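Local coordinates for Ice-binding protein (Colwellia, PDB 3WP9) that binds to the surface of ice crystals and inhibits their growth and recrystallization, which may protect membranes from freezing injury, at residues W136-S141 with I163-A168; G181-K186 with G199-Q204. All blocks are in the same frame, centred on the assembly; numbering follows the deposited sequence.

Contact 1 of 2, residues W136-S141 with I163-A168; sequences WIMQIS and IFWQVA
Ile163 CG1 lies 3.7 Å from Trp136 CE3, a branched chain filling the space beside an indole whose NE1 is hydrogen-bonded to Leu109 O. Phe164 turns to the other face: its N donates to Trp136 O, its O receives Met138 N (2.7 Å), and its ring meets Ile137, CD2 lying 4.0 Å from CG1. Trp165 returns to the face of Ile163. Met138, bent at chi2 and chi3, places CG over one face of the indole's six-membered ring, 4.0 Å from the centroid (CH-pi), with SD as a longer Met-aromatic partner; Ile140 CD1 meets the ring edge at CE3. An alanine in place of Trp165 would probably open a gap beside Met138 and Ile140 and leave Glu180 O without the indole N-H. Gln166, with CG anti to the backbone N (chi1 172°), bends at chi2 to lay OE1 in van der Waals contact with Gln139 CA (3.2 Å); its NE2 is hydrogen-bonded to Tyr85 OH of helix 71-89, a polar partner suited to glutamine. Val167 CG2 packs near Ile140 CD1, and Ala168 N closes the pairing on Ile140 O. Equivalent positions of successive coils thus stack in parallel register, as is characteristic of a parallel beta-helix, here right-handed.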
loop_
_atom_site.group_PDB
_atom_site.type_symbol
_atom_site.label_atom_id
_atom_site.label_comp_id
_atom_site.label_asym_id
_atom_site.label_seq_id
_atom_site.Cartn_x
_atom_site.Cartn_y
_atom_site.Cartn_z
ATOM N N TRP A 136 -1.097 3.218 13.418
ATOM C CA TRP A 136 -1.576 1.859 13.465
ATOM C C TRP A 136 -0.628 0.994 12.639
ATOM O O TRP A 136 -0.188 1.402 11.586
ATOM C CB TRP A 136 -2.969 1.714 12.808
ATOM C CG TRP A 136 -4.116 2.422 13.476
ATOM C CD1 TRP A 136 -5.107 1.857 14.212
ATOM C CD2 TRP A 136 -4.364 3.826 13.435
ATOM N NE1 TRP A 136 -5.992 2.842 14.618
ATOM C CE2 TRP A 136 -5.543 4.053 14.175
ATOM C CE3 TRP A 136 -3.718 4.911 12.827
ATOM C CZ2 TRP A 136 -6.082 5.346 14.344
ATOM C CZ3 TRP A 136 -4.244 6.226 13.015
ATOM C CH2 TRP A 136 -5.405 6.396 13.755
ATOM N N ILE A 137 -0.201 -0.087 13.267
ATOM C CA ILE A 137 0.525 -1.086 12.558
ATOM C C ILE A 137 -0.245 -2.402 12.594
ATOM O O ILE A 137 -0.595 -2.983 13.652
ATOM C CB ILE A 137 2.022 -1.167 13.065
ATOM C CG1 ILE A 137 2.829 0.165 12.887
ATOM C CG2 ILE A 137 2.668 -2.388 12.409
ATOM C CD1 ILE A 137 4.231 0.021 13.449
ATOM N N MET A 138 -0.567 -2.897 11.366
ATOM C CA MET A 138 -1.353 -4.074 11.195
ATOM C C MET A 138 -0.446 -5.218 10.726
ATOM O O MET A 138 0.006 -5.226 9.622
ATOM C CB MET A 138 -2.508 -3.834 10.200
ATOM C CG MET A 138 -3.096 -2.432 10.314
ATOM S SD MET A 138 -3.986 -2.178 11.821
ATOM C CE MET A 138 -5.317 -3.287 11.657
ATOM N N GLN A 139 -0.290 -6.205 11.583
ATOM C CA GLN A 139 0.691 -7.295 11.350
ATOM C C GLN A 139 -0.082 -8.524 10.969
ATOM O O GLN A 139 -0.703 -9.168 11.817
ATOM C CB GLN A 139 1.498 -7.575 12.633
ATOM C CG GLN A 139 2.302 -6.390 12.976
ATOM C CD GLN A 139 2.929 -6.536 14.344
ATOM O OE1 GLN A 139 2.482 -7.331 15.165
ATOM N NE2 GLN A 139 3.991 -5.824 14.564
ATOM N N ILE A 140 -0.109 -8.825 9.649
ATOM C CA ILE A 140 -0.970 -9.871 9.129
ATOM C C ILE A 140 -0.121 -11.031 8.550
ATOM O O ILE A 140 0.552 -10.881 7.555
ATOM C CB ILE A 140 -1.955 -9.301 8.052
ATOM C CG1 ILE A 140 -2.844 -8.251 8.722
ATOM C CG2 ILE A 140 -2.769 -10.431 7.431
ATOM C CD1 ILE A 140 -3.424 -7.310 7.669
ATOM N N SER A 141 -0.238 -12.189 9.174
ATOM C CA SER A 141 0.584 -13.310 8.705
ATOM C C SER A 141 -0.031 -14.103 7.535
ATOM O O SER A 141 0.674 -14.842 6.769
ATOM C CB SER A 141 1.049 -14.160 9.893
ATOM O OG SER A 141 0.021 -15.023 10.231
ATOM N N ILE A 163 -1.000 4.548 8.782
ATOM C CA ILE A 163 -1.565 3.252 8.963
ATOM C C ILE A 163 -0.702 2.300 8.080
ATOM O O ILE A 163 -0.536 2.571 6.842
ATOM C CB ILE A 163 -3.013 3.225 8.411
ATOM C CG1 ILE A 163 -3.925 4.173 9.253
ATOM C CG2 ILE A 163 -3.508 1.807 8.413
ATOM C CD1 ILE A 163 -5.347 4.302 8.730
ATOM N N PHE A 164 -0.122 1.292 8.740
ATOM C CA PHE A 164 0.864 0.380 8.049
ATOM C C PHE A 164 0.325 -0.985 8.051
ATOM O O PHE A 164 0.061 -1.558 9.101
ATOM C CB PHE A 164 2.292 0.480 8.678
ATOM C CG PHE A 164 2.854 1.883 8.674
ATOM C CD1 PHE A 164 3.606 2.413 7.602
ATOM C CD2 PHE A 164 2.575 2.717 9.774
ATOM C CE1 PHE A 164 4.101 3.745 7.599
ATOM C CE2 PHE A 164 3.031 4.030 9.761
ATOM C CZ PHE A 164 3.807 4.551 8.718
ATOM N N TRP A 165 0.143 -1.559 6.826
ATOM C CA TRP A 165 -0.402 -2.911 6.672
ATOM C C TRP A 165 0.761 -3.773 6.231
ATOM O O TRP A 165 1.288 -3.619 5.115
ATOM C CB TRP A 165 -1.470 -2.987 5.591
ATOM C CG TRP A 165 -2.667 -2.002 5.789
ATOM C CD1 TRP A 165 -2.754 -0.737 5.361
ATOM C CD2 TRP A 165 -3.899 -2.356 6.369
ATOM N NE1 TRP A 165 -4.019 -0.237 5.654
ATOM C CE2 TRP A 165 -4.731 -1.220 6.278
ATOM C CE3 TRP A 165 -4.399 -3.523 6.954
ATOM C CZ2 TRP A 165 -6.035 -1.236 6.767
ATOM C CZ3 TRP A 165 -5.657 -3.560 7.412
ATOM C CH2 TRP A 165 -6.483 -2.393 7.328
ATOM N N GLN A 166 1.192 -4.593 7.160
ATOM C CA GLN A 166 2.290 -5.558 6.888
ATOM C C GLN A 166 1.634 -6.916 6.625
ATOM O O GLN A 166 1.061 -7.521 7.500
ATOM C CB GLN A 166 3.253 -5.574 8.120
ATOM C CG GLN A 166 4.313 -6.691 8.022
ATOM C CD GLN A 166 3.899 -7.969 8.728
ATOM O OE1 GLN A 166 3.470 -7.950 9.929
ATOM N NE2 GLN A 166 4.052 -9.070 8.047
ATOM N N VAL A 167 1.728 -7.372 5.365
ATOM C CA VAL A 167 0.949 -8.537 4.924
ATOM C C VAL A 167 1.958 -9.551 4.389
ATOM O O VAL A 167 2.663 -9.346 3.403
ATOM C CB VAL A 167 -0.046 -8.133 3.810
ATOM C CG1 VAL A 167 -0.891 -9.331 3.419
ATOM C CG2 VAL A 167 -0.940 -6.915 4.304
ATOM N N ALA A 168 2.005 -10.657 5.094
ATOM C CA ALA A 168 2.951 -11.723 4.708
ATOM C C ALA A 168 2.484 -12.551 3.522
ATOM O O ALA A 168 3.333 -13.181 2.860
ATOM C CB ALA A 168 3.248 -12.587 5.954
#

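Contact 2 of 2, residues G181-K186 with G199-Q204; sequences GIVLSK and GRLLAQ
Strands 182-185 and 200-203 run parallel, 4.9 Å apart and 8° from alignment, joined by five backbone hydrogen bonds, from Arg200 N with Gly181 O to Gln204 N with Ser185 O. Gly181 and Gly199 form the corner pair: Gly199 CA lies 3.1 Å from Gly181 O, with which a side chain would collide, while at Gly181's backbone angles a CB would jam against the preceding residue's carbonyl O. Ile182 and Arg200 run side by side; CD1 of the isoleucine, turned back from the extended form (chi2 -63°), lies 3.6 Å from Arg200 CG, so the arginine's methylenes serve as apolar surface while NH1 is hydrogen-bonded to Phe14 O. Leu202 CD1 reaches Ile182 CG2 and Leu184 CD2. On the opposite face Val183 CG2 meets Leu201 CD2. Lys186 bends at chi2 and chi3 to bring NZ 3.0 Å from Gln204 OE1, a weak hydrogen bond, while Gln204 NE2 donates to two waters: one also donates to Ser185 O, the other accepts from Lys186 NZ. Leu184 and Leu202 pack against helix 71-89 (Ala84, Tyr85 and Met81), whose Tyr85 makes a cation-pi contact with Lys186, whereas Val183 and Leu201 face inward onto Ile189 of strand 189-191.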
loop_
_atom_site.group_PDB
_atom_site.type_symbol
_atom_site.label_atom_id
_atom_site.label_comp_id
_atom_site.label_asym_id
_atom_site.label_seq_id
_atom_site.Cartn_x
_atom_site.Cartn_y
_atom_site.Cartn_z
ATOM N N GLY A 181 -3.898 3.586 3.428
ATOM C CA GLY A 181 -2.742 3.188 4.179
ATOM C C GLY A 181 -1.566 2.692 3.360
ATOM O O GLY A 181 -1.585 2.688 2.133
ATOM N N ILE A 182 -0.481 2.348 4.094
ATOM C CA ILE A 182 0.739 1.940 3.458
ATOM C C ILE A 182 0.697 0.431 3.415
ATOM O O ILE A 182 0.694 -0.218 4.421
ATOM C CB ILE A 182 1.975 2.475 4.275
ATOM C CG1 ILE A 182 1.879 4.047 4.450
ATOM C CG2 ILE A 182 3.301 2.011 3.642
ATOM C CD1 ILE A 182 1.926 4.875 3.219
ATOM N N VAL A 183 0.673 -0.176 2.216
ATOM C CA VAL A 183 0.669 -1.642 2.093
ATOM C C VAL A 183 2.079 -2.121 1.799
ATOM O O VAL A 183 2.672 -1.782 0.737
ATOM C CB VAL A 183 -0.266 -2.104 0.987
ATOM C CG1 VAL A 183 -0.452 -3.616 0.971
ATOM C CG2 VAL A 183 -1.648 -1.461 1.202
ATOM N N LEU A 184 2.611 -2.778 2.807
ATOM C CA LEU A 184 3.962 -3.489 2.743
ATOM C C LEU A 184 3.648 -4.950 2.566
ATOM O O LEU A 184 3.405 -5.711 3.500
ATOM C CB LEU A 184 4.776 -3.233 4.017
ATOM C CG LEU A 184 5.176 -1.755 4.046
ATOM C CD1 LEU A 184 5.381 -1.426 5.520
ATOM C CD2 LEU A 184 6.441 -1.490 3.196
ATOM N N SER A 185 3.493 -5.364 1.307
ATOM C CA SER A 185 3.093 -6.763 1.019
ATOM C C SER A 185 4.332 -7.582 0.702
ATOM O O SER A 185 5.170 -7.129 -0.073
ATOM C CB SER A 185 2.204 -6.821 -0.260
ATOM O OG SER A 185 1.794 -8.157 -0.478
ATOM N N LYS A 186 4.378 -8.762 1.244
ATOM C CA LYS A 186 5.509 -9.666 0.958
ATOM C C LYS A 186 5.400 -10.218 -0.449
ATOM O O LYS A 186 6.411 -10.671 -1.048
ATOM C CB LYS A 186 5.547 -10.778 2.003
ATOM C CG LYS A 186 6.709 -11.780 1.797
ATOM C CD LYS A 186 7.834 -11.630 2.802
ATOM C CE LYS A 186 8.640 -10.390 2.479
ATOM N NZ LYS A 186 10.090 -10.355 2.933
ATOM N N GLY A 199 -2.723 6.012 -0.367
ATOM C CA GLY A 199 -1.737 5.162 0.220
ATOM C C GLY A 199 -0.584 4.894 -0.672
ATOM O O GLY A 199 -0.358 5.588 -1.663
ATOM N N ARG A 200 0.201 3.906 -0.253
ATOM C CA ARG A 200 1.317 3.472 -1.065
ATOM C C ARG A 200 1.245 1.919 -1.169
ATOM O O ARG A 200 0.981 1.232 -0.229
ATOM C CB ARG A 200 2.667 3.901 -0.399
ATOM C CG ARG A 200 2.768 5.425 -0.267
ATOM C CD ARG A 200 4.151 5.802 0.320
ATOM N NE ARG A 200 4.139 7.266 0.645
ATOM C CZ ARG A 200 4.251 8.243 -0.263
ATOM N NH1 ARG A 200 4.462 8.018 -1.579
ATOM N NH2 ARG A 200 4.193 9.511 0.161
ATOM N N LEU A 201 1.480 1.458 -2.399
ATOM C CA LEU A 201 1.452 0.018 -2.683
ATOM C C LEU A 201 2.855 -0.444 -2.933
ATOM O O LEU A 201 3.435 -0.125 -3.991
ATOM C CB LEU A 201 0.581 -0.218 -3.937
ATOM C CG LEU A 201 -0.889 0.279 -3.799
ATOM C CD1 LEU A 201 -1.632 -0.060 -5.109
ATOM C CD2 LEU A 201 -1.638 -0.300 -2.588
ATOM N N LEU A 202 3.411 -1.072 -1.890
ATOM C CA LEU A 202 4.830 -1.463 -1.826
ATOM C C LEU A 202 4.902 -2.976 -1.766
ATOM O O LEU A 202 4.832 -3.596 -0.720
ATOM C CB LEU A 202 5.522 -0.781 -0.586
ATOM C CG LEU A 202 5.289 0.743 -0.514
ATOM C CD1 LEU A 202 5.876 1.344 0.783
ATOM C CD2 LEU A 202 5.682 1.530 -1.746
ATOM N N ALA A 203 5.054 -3.588 -2.948
ATOM C CA ALA A 203 5.019 -5.069 -3.040
ATOM C C ALA A 203 6.347 -5.698 -3.337
ATOM O O ALA A 203 7.089 -5.198 -4.189
ATOM C CB ALA A 203 4.084 -5.389 -4.201
ATOM N N GLN A 204 6.627 -6.772 -2.667
ATOM C CA GLN A 204 7.845 -7.482 -2.979
ATOM C C GLN A 204 7.748 -8.424 -4.168
ATOM O O GLN A 204 8.780 -9.021 -4.539
ATOM C CB GLN A 204 8.384 -8.168 -1.737
ATOM C CG GLN A 204 8.912 -7.052 -0.813
ATOM C CD GLN A 204 9.439 -7.542 0.480
ATOM O OE1 GLN A 204 10.158 -8.550 0.512
ATOM N NE2 GLN A 204 9.072 -6.861 1.593
HETATM O O HOH W 1 6.860 -5.028 1.004
HETATM O O HOH W 2 11.233 -7.529 3.672
#

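How the contacts relate
Contacts 1 and 2 belong to the same parallel sheet and are themselves neighbours: strand 163-167 pairs with strand 182-185, where Ile163 O and Trp165 O probably accept hydrogen bonds from Ile182 N and Leu184 N. Both are mostly buried, contact 2 lying nearer the centre of the chain. Each has one face toward helix 71-89, but the chemistry differs. Contact 1 meets the helix region with glutamine amides, whereas contact 2 offers it leucines. On the other face, two tryptophans and a methionine join aliphatic side chains at contact 1, whereas contact 2 has valine, leucine, alanine and a serine, with glycines at the corner. Contact 2 also ends in a partly exposed, water-bridged polar cluster.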